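Local coordinates for ORF10 (Moritella marina, PDB 6RIW), which forms the ketosynthase-chain length factor part of a polyunsaturated fatty acid synthase and probably catalyses condensations that extend the growing acyl chain, at residues S199-K204 and P658-S663; R313-A318 and T348-V353; N340-S345 and G434-G439. One frame throughout, in Å; residues are numbered along the deposited sequence.

Contact 1: S199-K204 and P658-S663; sequences SCYSVK and PAITVS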
ATOM      1  N   SER A 199       3.561 -10.660   1.540  1.00 14.05           N
ATOM      2  CA  SER A 199       4.926 -11.198   1.493  1.00 15.52           C
ATOM      3  C   SER A 199       5.093 -12.201   0.358  1.00 16.27           C
ATOM      4  O   SER A 199       6.112 -12.198  -0.349  1.00 16.45           O
ATOM      5  CB  SER A 199       5.298 -11.852   2.826  1.00 16.58           C
ATOM      6  OG  SER A 199       5.327 -10.912   3.897  1.00 16.57           O
ATOM      7  N   CYS A 200       4.117 -13.081   0.176  1.00 16.67           N
ATOM      8  CA  CYS A 200       4.251 -14.066  -0.889  1.00 16.71           C
ATOM      9  C   CYS A 200       3.906 -13.493  -2.250  1.00 17.43           C
ATOM     10  O   CYS A 200       4.433 -13.974  -3.258  1.00 15.78           O
ATOM     11  CB  CYS A 200       3.391 -15.282  -0.591  1.00 20.10           C
ATOM     12  SG  CYS A 200       3.931 -16.053   0.982  1.00 23.06           S
ATOM     13  N   TYR A 201       3.026 -12.490  -2.308  1.00 13.76           N
ATOM     14  CA  TYR A 201       2.873 -11.733  -3.551  1.00 14.57           C
ATOM     15  C   TYR A 201       4.198 -11.114  -3.985  1.00 14.70           C
ATOM     16  O   TYR A 201       4.562 -11.168  -5.168  1.00 13.64           O
ATOM     17  CB  TYR A 201       1.806 -10.651  -3.386  1.00 14.39           C
ATOM     18  CG  TYR A 201       0.414 -11.169  -3.712  1.00 14.87           C
ATOM     19  CD1 TYR A 201      -0.182 -12.147  -2.925  1.00 16.55           C
ATOM     20  CD2 TYR A 201      -0.295 -10.686  -4.814  1.00 14.87           C
ATOM     21  CE1 TYR A 201      -1.452 -12.637  -3.213  1.00 15.78           C
ATOM     22  CE2 TYR A 201      -1.558 -11.179  -5.125  1.00 13.80           C
ATOM     23  CZ  TYR A 201      -2.128 -12.155  -4.315  1.00 19.00           C
ATOM     24  OH  TYR A 201      -3.379 -12.651  -4.591  1.00 17.87           O
ATOM     25  N   SER A 202       4.919 -10.490  -3.051  1.00 12.76           N
ATOM     26  CA  SER A 202       6.196  -9.869  -3.398  1.00 12.66           C
ATOM     27  C   SER A 202       7.203 -10.896  -3.909  1.00 14.33           C
ATOM     28  O   SER A 202       7.916 -10.648  -4.895  1.00 12.81           O
ATOM     29  CB  SER A 202       6.773  -9.126  -2.181  1.00 14.20           C
ATOM     30  OG  SER A 202       5.867  -8.108  -1.790  1.00 23.78           O
ATOM     31  N   VAL A 203       7.292 -12.045  -3.241  1.00 13.12           N
ATOM     32  CA  VAL A 203       8.250 -13.069  -3.672  1.00 16.06           C
ATOM     33  C   VAL A 203       7.882 -13.603  -5.055  1.00 17.52           C
ATOM     34  O   VAL A 203       8.736 -13.699  -5.954  1.00 16.32           O
ATOM     35  CB  VAL A 203       8.338 -14.190  -2.616  1.00 13.47           C
ATOM     36  CG1 VAL A 203       9.088 -15.416  -3.177  1.00 15.71           C
ATOM     37  CG2 VAL A 203       9.030 -13.637  -1.359  1.00 12.79           C
ATOM     38  N   LYS A 204       6.601 -13.927  -5.256  1.00 15.36           N
ATOM     39  CA  LYS A 204       6.159 -14.461  -6.537  1.00 15.87           C
ATOM     40  C   LYS A 204       6.392 -13.455  -7.666  1.00 17.15           C
ATOM     41  O   LYS A 204       6.911 -13.810  -8.726  1.00 14.93           O
ATOM     42  CB  LYS A 204       4.687 -14.868  -6.451  1.00 17.39           C
ATOM     43  CG  LYS A 204       4.093 -15.379  -7.763  1.00 19.86           C
ATOM     44  CD  LYS A 204       4.860 -16.598  -8.268  1.00 28.05           C
ATOM     45  CE  LYS A 204       4.359 -17.072  -9.651  1.00 30.81           C
ATOM     46  NZ  LYS A 204       3.849 -15.967 -10.513  1.00 34.61           N
ATOM     47  N   PRO A 658      -4.804 -11.801  -9.742  1.00 17.34           N
ATOM     48  CA  PRO A 658      -4.343 -11.039  -8.570  1.00 18.10           C
ATOM     49  C   PRO A 658      -4.993  -9.659  -8.516  1.00 16.52           C
ATOM     50  O   PRO A 658      -5.197  -9.018  -9.545  1.00 15.62           O
ATOM     51  CB  PRO A 658      -2.825 -10.949  -8.778  1.00 17.02           C
ATOM     52  CG  PRO A 658      -2.625 -11.114 -10.259  1.00 17.42           C
ATOM     53  CD  PRO A 658      -3.714 -12.082 -10.690  1.00 17.48           C
ATOM     54  N   ALA A 659      -5.340  -9.215  -7.301  1.00 13.02           N
ATOM     55  CA  ALA A 659      -5.976  -7.924  -7.063  1.00 16.83           C
ATOM     56  C   ALA A 659      -5.189  -7.233  -5.960  1.00 16.96           C
ATOM     57  O   ALA A 659      -5.256  -7.644  -4.795  1.00 16.44           O
ATOM     58  CB  ALA A 659      -7.443  -8.085  -6.659  1.00 16.62           C
ATOM     59  N   ILE A 660      -4.440  -6.190  -6.307  1.00 15.17           N
ATOM     60  CA  ILE A 660      -3.522  -5.582  -5.349  1.00 14.12           C
ATOM     61  C   ILE A 660      -3.459  -4.076  -5.542  1.00 14.53           C
ATOM     62  O   ILE A 660      -3.843  -3.546  -6.585  1.00 14.57           O
ATOM     63  CB  ILE A 660      -2.092  -6.149  -5.468  1.00 12.09           C
ATOM     64  CG1 ILE A 660      -1.524  -5.865  -6.869  1.00 12.54           C
ATOM     65  CG2 ILE A 660      -2.042  -7.630  -5.080  1.00 17.66           C
ATOM     66  CD1 ILE A 660      -0.040  -6.238  -7.018  1.00 15.58           C
ATOM     67  N   THR A 661      -2.926  -3.383  -4.533  1.00 13.40           N
ATOM     68  CA  THR A 661      -2.476  -2.018  -4.780  1.00 11.84           C
ATOM     69  C   THR A 661      -0.983  -2.033  -5.070  1.00 12.86           C
ATOM     70  O   THR A 661      -0.261  -2.943  -4.656  1.00 10.26           O
ATOM     71  CB  THR A 661      -2.784  -1.067  -3.607  1.00 14.79           C
ATOM     72  OG1 THR A 661      -2.037  -1.454  -2.453  1.00 18.73           O
ATOM     73  CG2 THR A 661      -4.271  -1.077  -3.294  1.00 17.59           C
ATOM     74  N   VAL A 662      -0.539  -1.020  -5.818  1.00 10.28           N
ATOM     75  CA  VAL A 662       0.850  -0.823  -6.202  1.00 10.75           C
ATOM     76  C   VAL A 662       1.175   0.627  -5.866  1.00 12.57           C
ATOM     77  O   VAL A 662       0.417   1.530  -6.238  1.00 12.58           O
ATOM     78  CB  VAL A 662       1.071  -1.078  -7.708  1.00 10.83           C
ATOM     79  CG1 VAL A 662       2.487  -0.690  -8.119  1.00 11.25           C
ATOM     80  CG2 VAL A 662       0.818  -2.561  -8.043  1.00 13.48           C
ATOM     81  N   SER A 663       2.267   0.850  -5.143  1.00 10.31           N
ATOM     82  CA  SER A 663       2.632   2.189  -4.700  1.00 13.37           C
ATOM     83  C   SER A 663       4.067   2.480  -5.110  1.00 13.04           C
ATOM     84  O   SER A 663       4.990   1.753  -4.730  1.00 12.67           O
ATOM     85  CB  SER A 663       2.451   2.328  -3.182  1.00 13.01           C
ATOM     86  OG  SER A 663       1.102   2.056  -2.814  1.00 16.08           O
TER
HETATM   87  O   HOH W   1      -5.611 -10.992  -5.094  1.00 19.31           O
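The boundary between the ketosynthase and chain length factor domains is crossed here by Tyr201, which leaves helix 198-211 of the first domain to meet Pro658 and Ile660 at the start of strand 659-663 of the second. The contact is made by the adjacent ring carbons CD2 and CE2. CD2 lies 3.5 Å from Ile660 CG2, and the neighbouring CE2 is 3.9 Å from Pro658 CB, both approaching the ring at a slant. In Ile660 the CG2 branch sits anti to the carbonyl carbon while CG1 takes the place between N and C (chi1 61°), which turns the methyl to the tyrosine. As in thiolase-fold dimers, the strands bordering the two domains pair: 189-193 runs antiparallel to 659-663, and Leu192 and Ala194 also touch the tyrosine. Beyond the ring the contact becomes polar. A water stands 2.8 Å from Tyr201 OH and accepts a hydrogen bond of 2.8 Å from Ala659 N, bridging the phenol to the backbone of the other domain.

Contact 2: R313-A318 and T348-V353; sequences RAYADA and TFFSRV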
ATOM      1  N   ARG A 313      -3.307 -23.877  -9.364  1.00 20.85           N
ATOM      2  CA  ARG A 313      -2.422 -23.059 -10.189  1.00 21.39           C
ATOM      3  C   ARG A 313      -0.973 -23.179  -9.750  1.00 20.25           C
ATOM      4  O   ARG A 313      -0.075 -23.127 -10.592  1.00 20.44           O
ATOM      5  CB  ARG A 313      -2.869 -21.584 -10.146  1.00 18.88           C
ATOM      6  CG  ARG A 313      -4.175 -21.297 -10.852  1.00 22.40           C
ATOM      7  CD  ARG A 313      -4.507 -19.800 -10.766  1.00 20.62           C
ATOM      8  NE  ARG A 313      -5.656 -19.417 -11.577  1.00 23.42           N
ATOM      9  CZ  ARG A 313      -6.288 -18.253 -11.442  1.00 23.60           C
ATOM     10  NH1 ARG A 313      -5.866 -17.378 -10.528  1.00 22.70           N
ATOM     11  NH2 ARG A 313      -7.330 -17.960 -12.206  1.00 20.40           N
ATOM     12  N   ALA A 314      -0.720 -23.361  -8.448  1.00 17.31           N
ATOM     13  CA  ALA A 314       0.653 -23.380  -7.952  1.00 17.88           C
ATOM     14  C   ALA A 314       1.377 -24.664  -8.335  1.00 21.76           C
ATOM     15  O   ALA A 314       2.542 -24.626  -8.753  1.00 20.74           O
ATOM     16  CB  ALA A 314       0.674 -23.211  -6.428  1.00 21.68           C
ATOM     17  N   TYR A 315       0.726 -25.816  -8.156  1.00 21.89           N
ATOM     18  CA  TYR A 315       1.413 -27.068  -8.473  1.00 22.04           C
ATOM     19  C   TYR A 315       1.531 -27.268  -9.976  1.00 23.45           C
ATOM     20  O   TYR A 315       2.519 -27.842 -10.443  1.00 22.84           O
ATOM     21  CB  TYR A 315       0.719 -28.241  -7.760  1.00 22.22           C
ATOM     22  CG  TYR A 315       1.049 -28.131  -6.296  1.00 22.93           C
ATOM     23  CD1 TYR A 315       2.294 -28.548  -5.817  1.00 25.01           C
ATOM     24  CD2 TYR A 315       0.181 -27.494  -5.412  1.00 23.20           C
ATOM     25  CE1 TYR A 315       2.642 -28.382  -4.493  1.00 24.44           C
ATOM     26  CE2 TYR A 315       0.517 -27.328  -4.075  1.00 22.60           C
ATOM     27  CZ  TYR A 315       1.749 -27.767  -3.624  1.00 24.37           C
ATOM     28  OH  TYR A 315       2.090 -27.585  -2.300  1.00 24.05           O
ATOM     29  N   ALA A 316       0.573 -26.758 -10.745  1.00 25.44           N
ATOM     30  CA  ALA A 316       0.768 -26.685 -12.191  1.00 22.95           C
ATOM     31  C   ALA A 316       1.964 -25.806 -12.545  1.00 26.25           C
ATOM     32  O   ALA A 316       2.787 -26.174 -13.393  1.00 24.24           O
ATOM     33  CB  ALA A 316      -0.495 -26.159 -12.858  1.00 24.33           C
ATOM     34  N   ASP A 317       2.082 -24.638 -11.906  1.00 25.21           N
ATOM     35  CA  ASP A 317       3.202 -23.753 -12.225  1.00 26.72           C
ATOM     36  C   ASP A 317       4.527 -24.389 -11.839  1.00 26.62           C
ATOM     37  O   ASP A 317       5.522 -24.243 -12.559  1.00 28.73           O
ATOM     38  CB  ASP A 317       3.055 -22.404 -11.519  1.00 23.85           C
ATOM     39  CG  ASP A 317       4.232 -21.470 -11.801  1.00 29.16           C
ATOM     40  OD1 ASP A 317       4.260 -20.849 -12.893  1.00 30.43           O
ATOM     41  OD2 ASP A 317       5.138 -21.356 -10.941  1.00 28.06           O
ATOM     42  N   ALA A 318       4.562 -25.077 -10.688  1.00 23.43           N
ATOM     43  CA  ALA A 318       5.784 -25.716 -10.224  1.00 24.02           C
ATOM     44  C   ALA A 318       6.094 -26.985 -11.007  1.00 29.91           C
ATOM     45  O   ALA A 318       7.231 -27.467 -10.955  1.00 28.59           O
ATOM     46  CB  ALA A 318       5.671 -26.054  -8.726  1.00 24.59           C
ATOM     47  N   THR A 348      -9.929 -30.766   0.438  1.00 25.82           N
ATOM     48  CA  THR A 348     -10.450 -30.902  -0.917  1.00 26.03           C
ATOM     49  C   THR A 348      -9.340 -31.198  -1.918  1.00 29.00           C
ATOM     50  O   THR A 348      -9.474 -32.094  -2.758  1.00 26.48           O
ATOM     51  CB  THR A 348     -11.193 -29.632  -1.306  1.00 26.11           C
ATOM     52  OG1 THR A 348     -12.327 -29.470  -0.447  1.00 27.49           O
ATOM     53  CG2 THR A 348     -11.633 -29.686  -2.763  1.00 26.93           C
ATOM     54  N   PHE A 349      -8.224 -30.472  -1.826  1.00 23.58           N
ATOM     55  CA  PHE A 349      -7.183 -30.558  -2.849  1.00 26.10           C
ATOM     56  C   PHE A 349      -6.302 -31.786  -2.665  1.00 25.43           C
ATOM     57  O   PHE A 349      -6.115 -32.568  -3.603  1.00 25.27           O
ATOM     58  CB  PHE A 349      -6.331 -29.283  -2.826  1.00 25.13           C
ATOM     59  CG  PHE A 349      -5.257 -29.249  -3.875  1.00 26.06           C
ATOM     60  CD1 PHE A 349      -5.581 -29.096  -5.223  1.00 27.22           C
ATOM     61  CD2 PHE A 349      -3.926 -29.363  -3.520  1.00 24.17           C
ATOM     62  CE1 PHE A 349      -4.586 -29.065  -6.187  1.00 24.14           C
ATOM     63  CE2 PHE A 349      -2.936 -29.328  -4.476  1.00 24.79           C
ATOM     64  CZ  PHE A 349      -3.268 -29.172  -5.814  1.00 23.22           C
ATOM     65  N   PHE A 350      -5.737 -31.976  -1.469  1.00 25.79           N
ATOM     66  CA  PHE A 350      -4.756 -33.046  -1.306  1.00 26.47           C
ATOM     67  C   PHE A 350      -5.389 -34.432  -1.211  1.00 30.38           C
ATOM     68  O   PHE A 350      -4.698 -35.432  -1.455  1.00 30.72           O
ATOM     69  CB  PHE A 350      -3.878 -32.777  -0.089  1.00 26.04           C
ATOM     70  CG  PHE A 350      -2.876 -31.684  -0.325  1.00 28.45           C
ATOM     71  CD1 PHE A 350      -1.727 -31.936  -1.054  1.00 28.24           C
ATOM     72  CD2 PHE A 350      -3.112 -30.397   0.142  1.00 29.39           C
ATOM     73  CE1 PHE A 350      -0.805 -30.938  -1.284  1.00 31.37           C
ATOM     74  CE2 PHE A 350      -2.201 -29.383  -0.104  1.00 26.33           C
ATOM     75  CZ  PHE A 350      -1.048 -29.654  -0.814  1.00 27.86           C
ATOM     76  N   SER A 351      -6.676 -34.525  -0.890  1.00 29.69           N
ATOM     77  CA  SER A 351      -7.311 -35.839  -0.925  1.00 29.15           C
ATOM     78  C   SER A 351      -7.388 -36.399  -2.343  1.00 33.78           C
ATOM     79  O   SER A 351      -7.476 -37.622  -2.505  1.00 32.16           O
ATOM     80  CB  SER A 351      -8.693 -35.776  -0.272  1.00 30.33           C
ATOM     81  OG  SER A 351      -9.621 -35.070  -1.063  1.00 29.22           O
ATOM     82  N   ARG A 352      -7.302 -35.540  -3.370  1.00 30.71           N
ATOM     83  CA  ARG A 352      -7.303 -36.010  -4.757  1.00 32.90           C
ATOM     84  C   ARG A 352      -6.104 -36.894  -5.064  1.00 33.38           C
ATOM     85  O   ARG A 352      -6.151 -37.700  -6.003  1.00 35.61           O
ATOM     86  CB  ARG A 352      -7.306 -34.820  -5.727  1.00 30.01           C
ATOM     87  CG  ARG A 352      -8.517 -33.933  -5.630  1.00 29.76           C
ATOM     88  CD  ARG A 352      -8.318 -32.617  -6.394  1.00 31.70           C
ATOM     89  NE  ARG A 352      -9.492 -31.760  -6.244  1.00 28.53           N
ATOM     90  CZ  ARG A 352      -9.599 -30.528  -6.730  1.00 31.83           C
ATOM     91  NH1 ARG A 352      -8.593 -29.988  -7.414  1.00 30.44           N
ATOM     92  NH2 ARG A 352     -10.717 -29.846  -6.542  1.00 27.76           N
ATOM     93  N   VAL A 353      -5.008 -36.731  -4.325  1.00 31.18           N
ATOM     94  CA  VAL A 353      -3.807 -37.528  -4.505  1.00 32.07           C
ATOM     95  C   VAL A 353      -3.503 -38.366  -3.275  1.00 33.13           C
ATOM     96  O   VAL A 353      -2.441 -38.980  -3.197  1.00 37.80           O
ATOM     97  CB  VAL A 353      -2.600 -36.647  -4.878  1.00 35.03           C
ATOM     98  CG1 VAL A 353      -2.800 -36.034  -6.266  1.00 34.55           C
ATOM     99  CG2 VAL A 353      -2.378 -35.558  -3.817  1.00 31.30           C
TER
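Tyr315 and the pair Phe349-Phe350 join the C-terminal parts of helices 304-318 and 336-350, two helices packed together in the C-terminal half of the ketosynthase's thiolase fold. The tyrosine leaves its helix toward the other one, with CG anti to the carbonyl carbon (chi1 -72°), and CB itself keeps 4.5 Å from Phe349 CZ. Closer packing begins on the ring. CD2 makes the nearest approach, 3.7 Å from Phe349 CE2, with Phe349 CZ at 3.9 Å, and the next atom outward, CE2, is 4.0 Å from the same Phe349 CE2. The two rings are tilted by 28° and their centroids lie 5.8 Å apart. This is a near-parallel pair displaced so far that little overlap remains. Elsewhere the phenol is packed by Val325 and by Val448 of strand 443-450, so this aromatic group is wedged between the second helix and the sheet.

At the tip, OH lies 4.0 Å from Phe350 CZ, at the edge of that ring and close to its plane. The hydroxyl is buried, and its polar partner is His446 of strand 443-450, hydrogen-bonded through NE2; the imidazole also meets the phenol ring. The Phe349 ring also meets that of Tyr311, one helical turn before Tyr315. Phe349 reaches across with CG anti to its backbone N (chi1 -178°). The two phenylalanines also pack on each other: Phe349 CD2 stands over the centre of the Phe350 ring, 3.7 Å above its plane.

Contact 3: N340-S345 and G434-G439; sequences NVELRS and GVSVFG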
ATOM      1  N   ASN A 340     -10.887 -23.196   9.850  1.00 26.78           N
ATOM      2  CA  ASN A 340     -11.697 -24.289   9.310  1.00 27.92           C
ATOM      3  C   ASN A 340     -11.787 -24.230   7.787  1.00 27.69           C
ATOM      4  O   ASN A 340     -11.788 -25.276   7.121  1.00 25.52           O
ATOM      5  CB  ASN A 340     -13.100 -24.264   9.922  1.00 27.69           C
ATOM      6  CG  ASN A 340     -13.107 -24.696  11.383  1.00 30.59           C
ATOM      7  OD1 ASN A 340     -13.023 -25.879  11.681  1.00 32.37           O
ATOM      8  ND2 ASN A 340     -13.190 -23.731  12.297  1.00 33.85           N
ATOM      9  N   VAL A 341     -11.882 -23.025   7.214  1.00 27.27           N
ATOM     10  CA  VAL A 341     -11.932 -22.916   5.756  1.00 25.05           C
ATOM     11  C   VAL A 341     -10.632 -23.407   5.134  1.00 25.34           C
ATOM     12  O   VAL A 341     -10.648 -24.135   4.135  1.00 26.44           O
ATOM     13  CB  VAL A 341     -12.266 -21.477   5.318  1.00 29.24           C
ATOM     14  CG1 VAL A 341     -12.070 -21.331   3.805  1.00 24.05           C
ATOM     15  CG2 VAL A 341     -13.704 -21.127   5.670  1.00 27.28           C
ATOM     16  N   GLU A 342      -9.481 -23.020   5.704  1.00 23.89           N
ATOM     17  CA  GLU A 342      -8.209 -23.473   5.151  1.00 24.19           C
ATOM     18  C   GLU A 342      -8.063 -24.988   5.267  1.00 26.00           C
ATOM     19  O   GLU A 342      -7.523 -25.641   4.362  1.00 24.84           O
ATOM     20  CB  GLU A 342      -7.029 -22.769   5.838  1.00 24.31           C
ATOM     21  CG  GLU A 342      -5.652 -23.281   5.351  1.00 26.46           C
ATOM     22  CD  GLU A 342      -4.457 -22.447   5.850  1.00 27.62           C
ATOM     23  OE1 GLU A 342      -4.589 -21.762   6.891  1.00 28.71           O
ATOM     24  OE2 GLU A 342      -3.390 -22.478   5.188  1.00 26.06           O
ATOM     25  N   LEU A 343      -8.537 -25.573   6.376  1.00 24.29           N
ATOM     26  CA  LEU A 343      -8.473 -27.028   6.508  1.00 25.03           C
ATOM     27  C   LEU A 343      -9.382 -27.708   5.488  1.00 23.97           C
ATOM     28  O   LEU A 343      -9.036 -28.765   4.950  1.00 28.07           O
ATOM     29  CB  LEU A 343      -8.842 -27.455   7.931  1.00 23.33           C
ATOM     30  CG  LEU A 343      -7.753 -27.226   8.981  1.00 27.34           C
ATOM     31  CD1 LEU A 343      -8.310 -27.314  10.410  1.00 27.16           C
ATOM     32  CD2 LEU A 343      -6.612 -28.211   8.767  1.00 28.32           C
ATOM     33  N   ARG A 344     -10.532 -27.105   5.195  1.00 24.06           N
ATOM     34  CA  ARG A 344     -11.409 -27.660   4.168  1.00 26.63           C
ATOM     35  C   ARG A 344     -10.755 -27.590   2.797  1.00 26.07           C
ATOM     36  O   ARG A 344     -10.785 -28.569   2.035  1.00 22.85           O
ATOM     37  CB  ARG A 344     -12.747 -26.922   4.168  1.00 27.28           C
ATOM     38  CG  ARG A 344     -13.658 -27.270   2.990  1.00 29.40           C
ATOM     39  CD  ARG A 344     -15.027 -26.645   3.133  1.00 33.22           C
ATOM     40  NE  ARG A 344     -15.927 -26.999   2.028  1.00 40.89           N
ATOM     41  CZ  ARG A 344     -17.018 -26.307   1.691  1.00 45.07           C
ATOM     42  NH1 ARG A 344     -17.359 -25.217   2.367  1.00 47.74           N
ATOM     43  NH2 ARG A 344     -17.771 -26.697   0.670  1.00 53.83           N
ATOM     44  N   SER A 345     -10.163 -26.433   2.466  1.00 21.50           N
ATOM     45  CA  SER A 345      -9.481 -26.262   1.188  1.00 24.85           C
ATOM     46  C   SER A 345      -8.391 -27.299   1.003  1.00 22.03           C
ATOM     47  O   SER A 345      -8.267 -27.904  -0.066  1.00 22.50           O
ATOM     48  CB  SER A 345      -8.876 -24.857   1.107  1.00 21.55           C
ATOM     49  OG  SER A 345      -9.903 -23.894   1.100  1.00 22.08           O
ATOM     50  N   GLY A 434       4.973 -26.526   1.002  1.00 23.28           N
ATOM     51  CA  GLY A 434       4.124 -25.451   0.525  1.00 23.89           C
ATOM     52  C   GLY A 434       4.071 -24.338   1.554  1.00 20.31           C
ATOM     53  O   GLY A 434       4.251 -24.573   2.751  1.00 23.18           O
ATOM     54  N   VAL A 435       3.842 -23.109   1.094  1.00 19.58           N
ATOM     55  CA  VAL A 435       3.537 -21.996   1.988  1.00 20.76           C
ATOM     56  C   VAL A 435       2.292 -21.304   1.457  1.00 20.02           C
ATOM     57  O   VAL A 435       2.243 -20.935   0.275  1.00 19.70           O
ATOM     58  CB  VAL A 435       4.698 -20.983   2.097  1.00 18.26           C
ATOM     59  CG1 VAL A 435       4.311 -19.848   3.060  1.00 20.03           C
ATOM     60  CG2 VAL A 435       5.967 -21.646   2.557  1.00 21.81           C
ATOM     61  N   SER A 436       1.290 -21.129   2.319  1.00 17.12           N
ATOM     62  CA  SER A 436       0.022 -20.512   1.955  1.00 20.89           C
ATOM     63  C   SER A 436      -0.182 -19.220   2.736  1.00 21.48           C
ATOM     64  O   SER A 436       0.115 -19.152   3.936  1.00 20.04           O
ATOM     65  CB  SER A 436      -1.172 -21.465   2.204  1.00 24.89           C
ATOM     66  OG  SER A 436      -0.931 -22.753   1.655  1.00 23.57           O
ATOM     67  N   VAL A 437      -0.689 -18.190   2.056  1.00 21.46           N
ATOM     68  CA  VAL A 437      -1.153 -16.980   2.729  1.00 19.36           C
ATOM     69  C   VAL A 437      -2.457 -16.545   2.072  1.00 24.01           C
ATOM     70  O   VAL A 437      -2.551 -16.490   0.839  1.00 22.37           O
ATOM     71  CB  VAL A 437      -0.113 -15.832   2.724  1.00 20.78           C
ATOM     72  CG1 VAL A 437       1.024 -16.135   3.680  1.00 22.99           C
ATOM     73  CG2 VAL A 437       0.456 -15.598   1.315  1.00 21.24           C
ATOM     74  N   PHE A 438      -3.472 -16.270   2.898  1.00 20.86           N
ATOM     75  CA  PHE A 438      -4.816 -15.921   2.429  1.00 20.21           C
ATOM     76  C   PHE A 438      -5.250 -14.604   3.083  1.00 26.73           C
ATOM     77  O   PHE A 438      -5.766 -14.598   4.205  1.00 28.34           O
ATOM     78  CB  PHE A 438      -5.798 -17.049   2.737  1.00 23.68           C
ATOM     79  CG  PHE A 438      -5.378 -18.404   2.201  1.00 23.47           C
ATOM     80  CD1 PHE A 438      -4.922 -18.551   0.895  1.00 24.79           C
ATOM     81  CD2 PHE A 438      -5.460 -19.535   3.004  1.00 25.24           C
ATOM     82  CE1 PHE A 438      -4.559 -19.799   0.394  1.00 26.83           C
ATOM     83  CE2 PHE A 438      -5.101 -20.780   2.520  1.00 26.59           C
ATOM     84  CZ  PHE A 438      -4.643 -20.920   1.216  1.00 28.19           C
ATOM     85  N   GLY A 439      -5.065 -13.491   2.371  1.00 22.17           N
ATOM     86  CA  GLY A 439      -5.300 -12.181   2.935  1.00 22.06           C
ATOM     87  C   GLY A 439      -6.742 -11.695   2.837  1.00 24.32           C
ATOM     88  O   GLY A 439      -7.538 -12.201   2.043  1.00 20.74           O
TER
HETATM   89  O   HOH W   2      -2.826 -23.978   3.155  1.00 25.76           O
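Glu342 and Phe438 make the close half of this contact, where the acidic side chain crosses the ring at about a right angle. With CG anti to the backbone N (chi1 176°) and the chain extended beyond it, Glu342 reaches from helix 336-350 toward strand 432-439. Its CG lies in the plane of the Phe438 ring at the edge, 3.8 Å from CE2, and OE2 is 3.6 Å from the same CE2. The carboxylate is turned 70° from the ring plane. Toward Ser436 the fit is looser: OE2 stays 3.9 Å from Ser436 CB, and a water mediates between the polar ends. That water donates to Glu342 OE2 at 2.6 Å and lies 2.7 Å from Ser436 OG, which is also hydrogen-bonded to His446 ND1. Both carboxylate oxygens take further backbone hydrogen bonds, OE2 from His331 N and OE1 from Ala332 N. Without this carboxylate, as with an alanine here, the two amides and the water would probably lose their acceptor, and a gap would be left beside Phe438. The gripped amides begin the His-Ala-Thr-Gly-Thr sequence that follows strand 327-329, a version of the histidine-bearing motif characteristic of beta-ketoacyl synthases.

Along the chain the order is 199-204, 313-318, 340-345, 348-353, 434-439 and 658-663, so contacts 2 and 3 interlock while contact 1 spans both. Contacts 2 and 3 share helix 336-350, with centres about 13 Å apart, and His446 connects them, bonding Tyr315 through NE2 and Ser436 through ND1. Contact 3 lies about 17 Å, centre to centre, from contact 1 and touches it where Cys200 CB packs 3.5 Å from Val437 CG2. Contacts 1 and 2 are about 22 Å apart between centres. Contact 2 joins two helices and contact 3 joins one of them to strand 432-439, both within the ketosynthase, whereas contact 1 carries that packing across to the chain length factor.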